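Local coordinates for protein O-phospho-L-seryl-tRNA:Cys-tRNA synthase (Methanocaldococcus jannaschii DSM 2661, PDB 5X6B) that probably converts O-phosphoseryl-tRNA to cysteinyl-tRNA in a pyridoxal-phosphate-dependent reaction, with the cofactor held as a Schiff base on a lysine, at residues Asp138-His147 and Lys192-Asp203; Tyr232-Asn240 and Val310-Asp318. One frame throughout, in Å; residues are numbered along the deposited sequence.

Contact 1: residues Asp138-His147 and Lys192-Asp203; sequences DYVVLDKNAH and KNVGLILLTHVD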
loop_
_atom_site.group_PDB
_atom_site.type_symbol
_atom_site.label_atom_id
_atom_site.label_comp_id
_atom_site.label_asym_id
_atom_site.label_seq_id
_atom_site.Cartn_x
_atom_site.Cartn_y
_atom_site.Cartn_z
ATOM N N ASP B 138 15.818 26.904 -17.410
ATOM C CA ASP B 138 16.823 25.952 -17.884
ATOM C C ASP B 138 16.249 24.983 -18.911
ATOM O O ASP B 138 15.033 24.813 -19.026
ATOM C CB ASP B 138 17.423 25.158 -16.722
ATOM C CG ASP B 138 18.457 25.946 -15.944
ATOM O OD1 ASP B 138 18.815 27.058 -16.385
ATOM O OD2 ASP B 138 18.916 25.444 -14.893
ATOM N N TYR B 139 17.138 24.353 -19.662
ATOM C CA TYR B 139 16.722 23.373 -20.646
ATOM C C TYR B 139 16.954 21.969 -20.112
ATOM O O TYR B 139 18.011 21.673 -19.546
ATOM C CB TYR B 139 17.465 23.580 -21.971
ATOM C CG TYR B 139 16.727 24.465 -22.955
ATOM C CD1 TYR B 139 15.986 23.913 -23.994
ATOM C CD2 TYR B 139 16.763 25.849 -22.843
ATOM C CE1 TYR B 139 15.307 24.713 -24.895
ATOM C CE2 TYR B 139 16.080 26.657 -23.741
ATOM C CZ TYR B 139 15.358 26.084 -24.764
ATOM O OH TYR B 139 14.680 26.885 -25.656
ATOM N N VAL B 140 15.942 21.121 -20.262
ATOM C CA VAL B 140 16.079 19.701 -19.979
ATOM C C VAL B 140 16.324 18.959 -21.284
ATOM O O VAL B 140 15.519 19.041 -22.215
ATOM C CB VAL B 140 14.828 19.120 -19.279
ATOM C CG1 VAL B 140 14.891 17.601 -19.246
ATOM C CG2 VAL B 140 14.701 19.675 -17.875
ATOM N N VAL B 141 17.442 18.246 -21.359
ATOM C CA VAL B 141 17.759 17.482 -22.560
ATOM C C VAL B 141 17.365 16.019 -22.363
ATOM O O VAL B 141 17.916 15.331 -21.503
ATOM C CB VAL B 141 19.254 17.592 -22.920
ATOM C CG1 VAL B 141 19.573 16.746 -24.138
ATOM C CG2 VAL B 141 19.628 19.048 -23.171
ATOM N N LEU B 142 16.398 15.561 -23.157
ATOM C CA LEU B 142 15.860 14.209 -23.039
ATOM C C LEU B 142 15.679 13.546 -24.402
ATOM O O LEU B 142 15.659 14.224 -25.430
ATOM C CB LEU B 142 14.524 14.230 -22.285
ATOM C CG LEU B 142 13.460 15.278 -22.651
ATOM C CD1 LEU B 142 12.688 14.924 -23.916
ATOM C CD2 LEU B 142 12.489 15.480 -21.498
ATOM N N ASP B 143 15.537 12.223 -24.406
ATOM C CA ASP B 143 15.314 11.476 -25.645
ATOM C C ASP B 143 13.911 11.724 -26.195
ATOM O O ASP B 143 13.021 12.143 -25.469
ATOM C CB ASP B 143 15.532 9.974 -25.424
ATOM C CG ASP B 143 14.626 9.400 -24.346
ATOM O OD1 ASP B 143 14.273 10.131 -23.399
ATOM O OD2 ASP B 143 14.258 8.214 -24.450
ATOM N N LYS B 144 13.717 11.452 -27.478
ATOM C CA LYS B 144 12.424 11.675 -28.116
ATOM C C LYS B 144 11.401 10.610 -27.735
ATOM O O LYS B 144 10.210 10.756 -28.012
ATOM C CB LYS B 144 12.586 11.727 -29.639
ATOM C CG LYS B 144 12.104 13.029 -30.250
ATOM C CD LYS B 144 12.229 13.042 -31.765
ATOM C CE LYS B 144 13.214 14.120 -32.208
ATOM N NZ LYS B 144 13.124 14.433 -33.664
ATOM N N ASN B 145 11.870 9.541 -27.096
ATOM C CA ASN B 145 10.989 8.468 -26.642
ATOM C C ASN B 145 10.505 8.676 -25.215
ATOM O O ASN B 145 9.884 7.787 -24.625
ATOM C CB ASN B 145 11.695 7.114 -26.729
ATOM C CG ASN B 145 11.608 6.494 -28.100
ATOM O OD1 ASN B 145 10.852 6.952 -28.960
ATOM N ND2 ASN B 145 12.363 5.419 -28.304
ATOM N N ALA B 146 10.795 9.846 -24.660
ATOM C CA ALA B 146 10.518 10.110 -23.253
ATOM C C ALA B 146 9.028 10.054 -22.931
ATOM O O ALA B 146 8.179 10.419 -23.752
ATOM C CB ALA B 146 11.096 11.459 -22.849
ATOM N N HIS B 147 8.730 9.578 -21.726
ATOM C CA HIS B 147 7.365 9.500 -21.222
ATOM C C HIS B 147 6.792 10.898 -21.038
ATOM O O HIS B 147 7.513 11.817 -20.643
ATOM C CB HIS B 147 7.336 8.731 -19.901
ATOM C CG HIS B 147 5.969 8.297 -19.479
ATOM N ND1 HIS B 147 5.246 8.949 -18.510
ATOM C CD2 HIS B 147 5.191 7.267 -19.902
ATOM C CE1 HIS B 147 4.080 8.344 -18.348
ATOM N NE2 HIS B 147 4.025 7.324 -19.184
ATOM N N LYS B 192 21.829 29.462 -24.185
ATOM C CA LYS B 192 20.895 28.735 -23.334
ATOM C C LYS B 192 21.640 27.856 -22.332
ATOM O O LYS B 192 22.743 27.375 -22.609
ATOM C CB LYS B 192 19.948 27.881 -24.178
ATOM C CG LYS B 192 18.661 28.577 -24.589
ATOM C CD LYS B 192 18.872 29.624 -25.659
ATOM C CE LYS B 192 17.548 30.261 -26.049
ATOM N NZ LYS B 192 17.728 31.419 -26.967
ATOM N N ASN B 193 21.043 27.654 -21.165
ATOM C CA ASN B 193 21.637 26.779 -20.164
ATOM C C ASN B 193 20.935 25.424 -20.095
ATOM O O ASN B 193 19.713 25.337 -20.224
ATOM C CB ASN B 193 21.615 27.445 -18.787
ATOM C CG ASN B 193 22.383 26.652 -17.747
ATOM O OD1 ASN B 193 23.387 26.006 -18.057
ATOM N ND2 ASN B 193 21.907 26.684 -16.506
ATOM N N VAL B 194 21.719 24.369 -19.902
ATOM C CA VAL B 194 21.178 23.027 -19.733
ATOM C C VAL B 194 21.335 22.591 -18.286
ATOM O O VAL B 194 22.449 22.351 -17.816
ATOM C CB VAL B 194 21.868 22.009 -20.653
ATOM C CG1 VAL B 194 21.387 20.599 -20.338
ATOM C CG2 VAL B 194 21.605 22.352 -22.112
ATOM N N GLY B 195 20.212 22.498 -17.581
ATOM C CA GLY B 195 20.228 22.164 -16.171
ATOM C C GLY B 195 20.218 20.673 -15.903
ATOM O O GLY B 195 20.722 20.215 -14.876
ATOM N N LEU B 196 19.655 19.908 -16.831
ATOM C CA LEU B 196 19.485 18.481 -16.610
ATOM C C LEU B 196 19.500 17.644 -17.889
ATOM O O LEU B 196 18.852 17.982 -18.886
ATOM C CB LEU B 196 18.173 18.233 -15.859
ATOM C CG LEU B 196 17.890 16.794 -15.420
ATOM C CD1 LEU B 196 18.948 16.325 -14.437
ATOM C CD2 LEU B 196 16.502 16.686 -14.815
ATOM N N ILE B 197 20.243 16.542 -17.842
ATOM C CA ILE B 197 20.191 15.534 -18.895
ATOM C C ILE B 197 19.347 14.337 -18.445
ATOM O O ILE B 197 19.580 13.764 -17.377
ATOM C CB ILE B 197 21.596 15.059 -19.285
ATOM C CG1 ILE B 197 22.432 16.243 -19.757
ATOM C CG2 ILE B 197 21.519 14.004 -20.378
ATOM C CD1 ILE B 197 23.868 15.897 -20.006
ATOM N N LEU B 198 18.368 13.970 -19.266
ATOM C CA LEU B 198 17.414 12.924 -18.909
ATOM C C LEU B 198 17.378 11.804 -19.951
ATOM O O LEU B 198 17.251 12.061 -21.147
ATOM C CB LEU B 198 16.015 13.531 -18.735
ATOM C CG LEU B 198 14.871 12.664 -18.198
ATOM C CD1 LEU B 198 13.930 13.515 -17.360
ATOM C CD2 LEU B 198 14.098 11.994 -19.327
ATOM N N LEU B 199 17.484 10.562 -19.491
ATOM C CA LEU B 199 17.384 9.415 -20.388
ATOM C C LEU B 199 16.310 8.431 -19.928
ATOM O O LEU B 199 16.392 7.870 -18.833
ATOM C CB LEU B 199 18.731 8.693 -20.501
ATOM C CG LEU B 199 18.713 7.396 -21.319
ATOM C CD1 LEU B 199 18.293 7.657 -22.762
ATOM C CD2 LEU B 199 20.064 6.698 -21.263
ATOM N N THR B 200 15.298 8.236 -20.765
ATOM C CA THR B 200 14.292 7.218 -20.513
ATOM C C THR B 200 14.928 5.853 -20.740
ATOM O O THR B 200 15.101 5.431 -21.886
ATOM C CB THR B 200 13.068 7.389 -21.424
ATOM O OG1 THR B 200 12.528 8.702 -21.252
ATOM C CG2 THR B 200 12.003 6.372 -21.074
ATOM N N HIS B 201 15.282 5.175 -19.650
ATOM C CA HIS B 201 16.068 3.940 -19.724
ATOM C C HIS B 201 15.396 2.874 -20.585
ATOM O O HIS B 201 16.054 2.206 -21.383
ATOM C CB HIS B 201 16.323 3.388 -18.327
ATOM C CG HIS B 201 17.473 2.437 -18.259
ATOM N ND1 HIS B 201 17.821 1.771 -17.104
ATOM C CD2 HIS B 201 18.361 2.044 -19.202
ATOM C CE1 HIS B 201 18.871 1.004 -17.338
ATOM N NE2 HIS B 201 19.219 1.153 -18.604
ATOM N N VAL B 202 14.089 2.719 -20.405
ATOM C CA VAL B 202 13.256 1.968 -21.335
ATOM C C VAL B 202 11.999 2.793 -21.607
ATOM O O VAL B 202 11.251 3.120 -20.684
ATOM C CB VAL B 202 12.876 0.562 -20.791
ATOM C CG1 VAL B 202 11.699 -0.016 -21.561
ATOM C CG2 VAL B 202 14.057 -0.384 -20.871
ATOM N N ASP B 203 11.781 3.156 -22.867
ATOM C CA ASP B 203 10.587 3.911 -23.220
ATOM C C ASP B 203 9.350 3.040 -23.093
ATOM O O ASP B 203 9.441 1.813 -23.145
ATOM C CB ASP B 203 10.671 4.470 -24.637
ATOM C CG ASP B 203 10.852 3.388 -25.675
ATOM O OD1 ASP B 203 11.795 2.573 -25.539
ATOM O OD2 ASP B 203 10.021 3.333 -26.606
#
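Val141 overlaps Val194 across two neighbouring parallel strands, its CG2 lying 3.7 Å from Val194 CG1. The two side chains cross at about a right angle. With CG1 of Val141 anti to the backbone N (chi1 178°), CG2 is anti to the carbonyl carbon and falls on the Val194 methyls. Tyr139 and Ile197 share this face of the sheet, and helix 179-188 covers it. On the other face Leu142 CB meets Leu198 CD2, and Val140 and Leu196 lie beside them. Helix 148-156 packs on Leu142 and Leu198.

The backbones of 139-143 and 194-200 pair in parallel. Val141 N donates to Leu196 O at 2.9 Å. Val141 O accepts from Leu198 N at 2.7 Å. Both bonds are nearly straight. The register slips by one residue between Tyr139 and Val140, a beta bulge. There Tyr139 N bonds Asn193 O, and Tyr139 O accepts from Gly195 N at 3.1 Å.

Side chains close both ends. At the start, Asn193 ND2 donates to Asp138 OD1 from above the carboxylate plane, while Asp138 OD2 takes the backbone N-H of Lys135. At the far end, Asp143 OD1 uses its syn lone pair to accept from Thr200 OG1 at 3.1 Å. Within the type I turn from Asp143 to Ala146, the amide of Asn145 stacks on the carboxylate of Asp203, their planes 15° apart. Both groups are held from outside: Asn145 by the Tyr166 hydroxyl and the backbone O of Tyr173, Asp203 by the backbone N-H groups of Tyr206 and Asn208. This strand pair thus carries apolar side chains on both faces and polar groups at its ends. The buried Asp143 carboxylate is probably steadied by Thr200, whose hydroxyl and, weakly, N-H both go to OD1.

Contact 2: residues Tyr232-Asn240 and Val310-Asp318; sequences YTVGRMPVN and VVERVKKWD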
loop_
_atom_site.group_PDB
_atom_site.type_symbol
_atom_site.label_atom_id
_atom_site.label_comp_id
_atom_site.label_asym_id
_atom_site.label_seq_id
_atom_site.Cartn_x
_atom_site.Cartn_y
_atom_site.Cartn_z
ATOM N N TYR B 232 10.177 1.319 -15.414
ATOM C CA TYR B 232 10.220 0.168 -16.330
ATOM C C TYR B 232 11.535 -0.596 -16.374
ATOM O O TYR B 232 11.642 -1.554 -17.138
ATOM C CB TYR B 232 9.880 0.570 -17.769
ATOM C CG TYR B 232 8.448 0.350 -18.186
ATOM C CD1 TYR B 232 7.739 -0.771 -17.766
ATOM C CD2 TYR B 232 7.819 1.241 -19.041
ATOM C CE1 TYR B 232 6.434 -0.974 -18.160
ATOM C CE2 TYR B 232 6.516 1.043 -19.446
ATOM C CZ TYR B 232 5.829 -0.065 -19.003
ATOM O OH TYR B 232 4.528 -0.262 -19.403
ATOM N N THR B 233 12.532 -0.204 -15.584
ATOM C CA THR B 233 13.721 -1.054 -15.473
ATOM C C THR B 233 14.004 -1.492 -14.043
ATOM O O THR B 233 14.291 -2.664 -13.805
ATOM C CB THR B 233 14.996 -0.378 -16.024
ATOM O OG1 THR B 233 15.237 0.853 -15.335
ATOM C CG2 THR B 233 14.865 -0.124 -17.511
ATOM N N VAL B 234 13.941 -0.564 -13.094
ATOM C CA VAL B 234 14.206 -0.921 -11.702
ATOM C C VAL B 234 13.092 -1.811 -11.176
ATOM O O VAL B 234 11.922 -1.427 -11.172
ATOM C CB VAL B 234 14.358 0.322 -10.803
ATOM C CG1 VAL B 234 14.202 -0.054 -9.347
ATOM C CG2 VAL B 234 15.716 0.958 -11.021
ATOM N N GLY B 235 13.467 -3.014 -10.754
ATOM C CA GLY B 235 12.502 -3.992 -10.289
ATOM C C GLY B 235 12.210 -5.077 -11.311
ATOM O O GLY B 235 11.537 -6.054 -10.992
ATOM N N ARG B 236 12.701 -4.901 -12.537
ATOM C CA ARG B 236 12.613 -5.941 -13.566
ATOM C C ARG B 236 13.992 -6.502 -13.876
ATOM O O ARG B 236 14.217 -7.713 -13.808
ATOM C CB ARG B 236 11.985 -5.404 -14.852
ATOM C CG ARG B 236 10.597 -4.863 -14.668
ATOM C CD ARG B 236 9.851 -4.644 -15.977
ATOM N NE ARG B 236 8.555 -4.036 -15.683
ATOM C CZ ARG B 236 7.492 -4.096 -16.475
ATOM N NH1 ARG B 236 6.358 -3.512 -16.113
ATOM N NH2 ARG B 236 7.556 -4.751 -17.617
ATOM N N MET B 237 14.905 -5.607 -14.234
ATOM C CA MET B 237 16.288 -5.970 -14.510
ATOM C C MET B 237 17.190 -5.268 -13.505
ATOM O O MET B 237 16.799 -4.262 -12.921
ATOM C CB MET B 237 16.670 -5.592 -15.943
ATOM C CG MET B 237 16.785 -4.099 -16.170
ATOM S SD MET B 237 17.083 -3.682 -17.898
ATOM C CE MET B 237 15.469 -3.936 -18.626
ATOM N N PRO B 238 18.396 -5.808 -13.281
ATOM C CA PRO B 238 19.338 -5.139 -12.376
ATOM C C PRO B 238 19.827 -3.803 -12.935
ATOM O O PRO B 238 19.961 -3.655 -14.149
ATOM C CB PRO B 238 20.490 -6.144 -12.259
ATOM C CG PRO B 238 20.355 -7.033 -13.446
ATOM C CD PRO B 238 18.895 -7.116 -13.734
ATOM N N VAL B 239 20.069 -2.836 -12.054
ATOM C CA VAL B 239 20.502 -1.506 -12.467
ATOM C C VAL B 239 21.580 -0.959 -11.539
ATOM O O VAL B 239 21.374 -0.859 -10.332
ATOM C CB VAL B 239 19.327 -0.507 -12.503
ATOM C CG1 VAL B 239 19.844 0.910 -12.700
ATOM C CG2 VAL B 239 18.340 -0.869 -13.608
ATOM N N ASN B 240 22.732 -0.615 -12.107
ATOM C CA ASN B 240 23.816 -0.010 -11.341
ATOM C C ASN B 240 23.951 1.464 -11.694
ATOM O O ASN B 240 24.411 1.813 -12.782
ATOM C CB ASN B 240 25.137 -0.741 -11.595
ATOM C CG ASN B 240 26.246 -0.296 -10.653
ATOM O OD1 ASN B 240 26.214 0.807 -10.107
ATOM N ND2 ASN B 240 27.236 -1.156 -10.462
ATOM N N VAL B 310 11.017 -8.844 -5.281
ATOM C CA VAL B 310 11.545 -8.045 -6.384
ATOM C C VAL B 310 13.039 -8.304 -6.597
ATOM O O VAL B 310 13.482 -8.505 -7.732
ATOM C CB VAL B 310 11.294 -6.538 -6.149
ATOM C CG1 VAL B 310 12.177 -5.687 -7.049
ATOM C CG2 VAL B 310 9.830 -6.214 -6.387
ATOM N N VAL B 311 13.805 -8.305 -5.507
ATOM C CA VAL B 311 15.233 -8.614 -5.553
ATOM C C VAL B 311 15.503 -9.961 -6.230
ATOM O O VAL B 311 16.446 -10.101 -7.005
ATOM C CB VAL B 311 15.850 -8.627 -4.135
ATOM C CG1 VAL B 311 17.278 -9.157 -4.162
ATOM C CG2 VAL B 311 15.814 -7.235 -3.534
ATOM N N GLU B 312 14.659 -10.945 -5.949
ATOM C CA GLU B 312 14.855 -12.280 -6.495
ATOM C C GLU B 312 14.411 -12.388 -7.951
ATOM O O GLU B 312 14.901 -13.245 -8.688
ATOM C CB GLU B 312 14.111 -13.307 -5.645
ATOM C CG GLU B 312 14.766 -13.574 -4.297
ATOM C CD GLU B 312 16.126 -14.243 -4.424
ATOM O OE1 GLU B 312 16.272 -15.150 -5.272
ATOM O OE2 GLU B 312 17.049 -13.862 -3.675
ATOM N N ARG B 313 13.497 -11.520 -8.374
ATOM C CA ARG B 313 12.955 -11.638 -9.720
ATOM C C ARG B 313 13.803 -10.892 -10.745
ATOM O O ARG B 313 13.698 -11.167 -11.941
ATOM C CB ARG B 313 11.503 -11.148 -9.771
ATOM C CG ARG B 313 11.316 -9.646 -9.857
ATOM C CD ARG B 313 9.831 -9.312 -9.813
ATOM N NE ARG B 313 9.567 -7.891 -10.028
ATOM C CZ ARG B 313 8.351 -7.360 -10.088
ATOM N NH1 ARG B 313 7.283 -8.129 -9.929
ATOM N NH2 ARG B 313 8.201 -6.059 -10.296
ATOM N N VAL B 314 14.644 -9.963 -10.295
ATOM C CA VAL B 314 15.551 -9.296 -11.227
ATOM C C VAL B 314 16.718 -10.224 -11.551
ATOM O O VAL B 314 17.348 -10.092 -12.600
ATOM C CB VAL B 314 16.094 -7.943 -10.689
ATOM C CG1 VAL B 314 14.956 -6.968 -10.442
ATOM C CG2 VAL B 314 16.930 -8.138 -9.438
ATOM N N LYS B 315 16.991 -11.171 -10.657
ATOM C CA LYS B 315 17.996 -12.199 -10.912
ATOM C C LYS B 315 17.494 -13.195 -11.954
ATOM O O LYS B 315 18.264 -13.995 -12.480
ATOM C CB LYS B 315 18.367 -12.936 -9.622
ATOM C CG LYS B 315 19.071 -12.073 -8.582
ATOM C CD LYS B 315 19.372 -12.862 -7.307
ATOM C CE LYS B 315 20.073 -11.991 -6.270
ATOM N NZ LYS B 315 20.270 -12.691 -4.971
ATOM N N LYS B 316 16.199 -13.137 -12.248
ATOM C CA LYS B 316 15.575 -14.066 -13.183
ATOM C C LYS B 316 14.969 -13.325 -14.358
ATOM O O LYS B 316 14.034 -13.808 -14.999
ATOM C CB LYS B 316 14.506 -14.900 -12.480
ATOM C CG LYS B 316 15.054 -15.770 -11.370
ATOM C CD LYS B 316 13.944 -16.559 -10.710
ATOM C CE LYS B 316 14.488 -17.522 -9.672
ATOM N NZ LYS B 316 13.384 -18.210 -8.946
ATOM N N TRP B 317 15.523 -12.153 -14.638
ATOM C CA TRP B 317 15.051 -11.301 -15.720
ATOM C C TRP B 317 15.136 -11.996 -17.079
ATOM O O TRP B 317 14.335 -11.720 -17.982
ATOM C CB TRP B 317 15.854 -9.998 -15.721
ATOM C CG TRP B 317 15.654 -9.123 -16.919
ATOM C CD1 TRP B 317 16.607 -8.737 -17.816
ATOM C CD2 TRP B 317 14.432 -8.515 -17.347
ATOM N NE1 TRP B 317 16.054 -7.927 -18.776
ATOM C CE2 TRP B 317 14.720 -7.773 -18.513
ATOM C CE3 TRP B 317 13.121 -8.523 -16.860
ATOM C CZ2 TRP B 317 13.748 -7.051 -19.200
ATOM C CZ3 TRP B 317 12.155 -7.803 -17.544
ATOM C CH2 TRP B 317 12.475 -7.077 -18.702
ATOM N N ASP B 318 16.097 -12.905 -17.225
ATOM C CA ASP B 318 16.271 -13.607 -18.495
ATOM C C ASP B 318 15.093 -14.534 -18.790
ATOM O O ASP B 318 14.724 -14.726 -19.949
ATOM C CB ASP B 318 17.584 -14.390 -18.502
ATOM C CG ASP B 318 18.802 -13.491 -18.676
ATOM O OD1 ASP B 318 18.663 -12.382 -19.239
ATOM O OD2 ASP B 318 19.903 -13.894 -18.245
#
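The loop that follows strand 226-229 packs here on the junction of helices 307-314 and 317-331. Trp317 lies against Met237, whose CB sits over the face of the five-membered ring, 3.6 Å from its centroid and 7° off the normal. The bend at chi3 (75°) turns Met237 CE back to Trp317 CZ2, also at 3.6 Å. SD takes an oblique position, making a Met-aromatic contact. Arg236 CB touches Trp317 CZ3 at 3.6 Å. The Arg236 guanidinium leads elsewhere, to a salt bridge with Asp347 and to the backbone O of the modified lysine LLP at position 255.

Gly235 O accepts a bond of 2.9 Å from Arg313 NE, which comes nearly in line with the carbonyl. The oxygen lies in the guanidinium plane. Arg313 NH2 adds a weak bond to it and also reaches Gly64 O. Val314 CG1 packs against the Gly235 carbonyl carbon, and Pro238 CD rests near Val314 O. A loop that leaves the sheet and sends an arginine to the backbone of the cofactor lysine is consistent with the large domain of fold-type I pyridoxal-phosphate enzymes.

How the contacts relate
Contact 1 lies within the central mixed sheet and closes along the chain before contact 2 opens. The loop of contact 2 follows strand 226-229, which neighbours strand 194-200 in that sheet. The centres of the two contacts are about 24 Å apart. They nevertheless touch where the segment after strand 194-200 meets the start of loop 232-240. His201 ND1 and Thr233 OG1, 3.3 Å apart, probably share a hydrogen bond, and Val202 CG2 packs on Thr233 CG2 at 3.5 Å. Contact 2 lies next to the cofactor lysine: Arg236 bonds the backbone O of the modified residue at position 255. Each contact's nearest atom is about 29 Å from the bound nucleic acid.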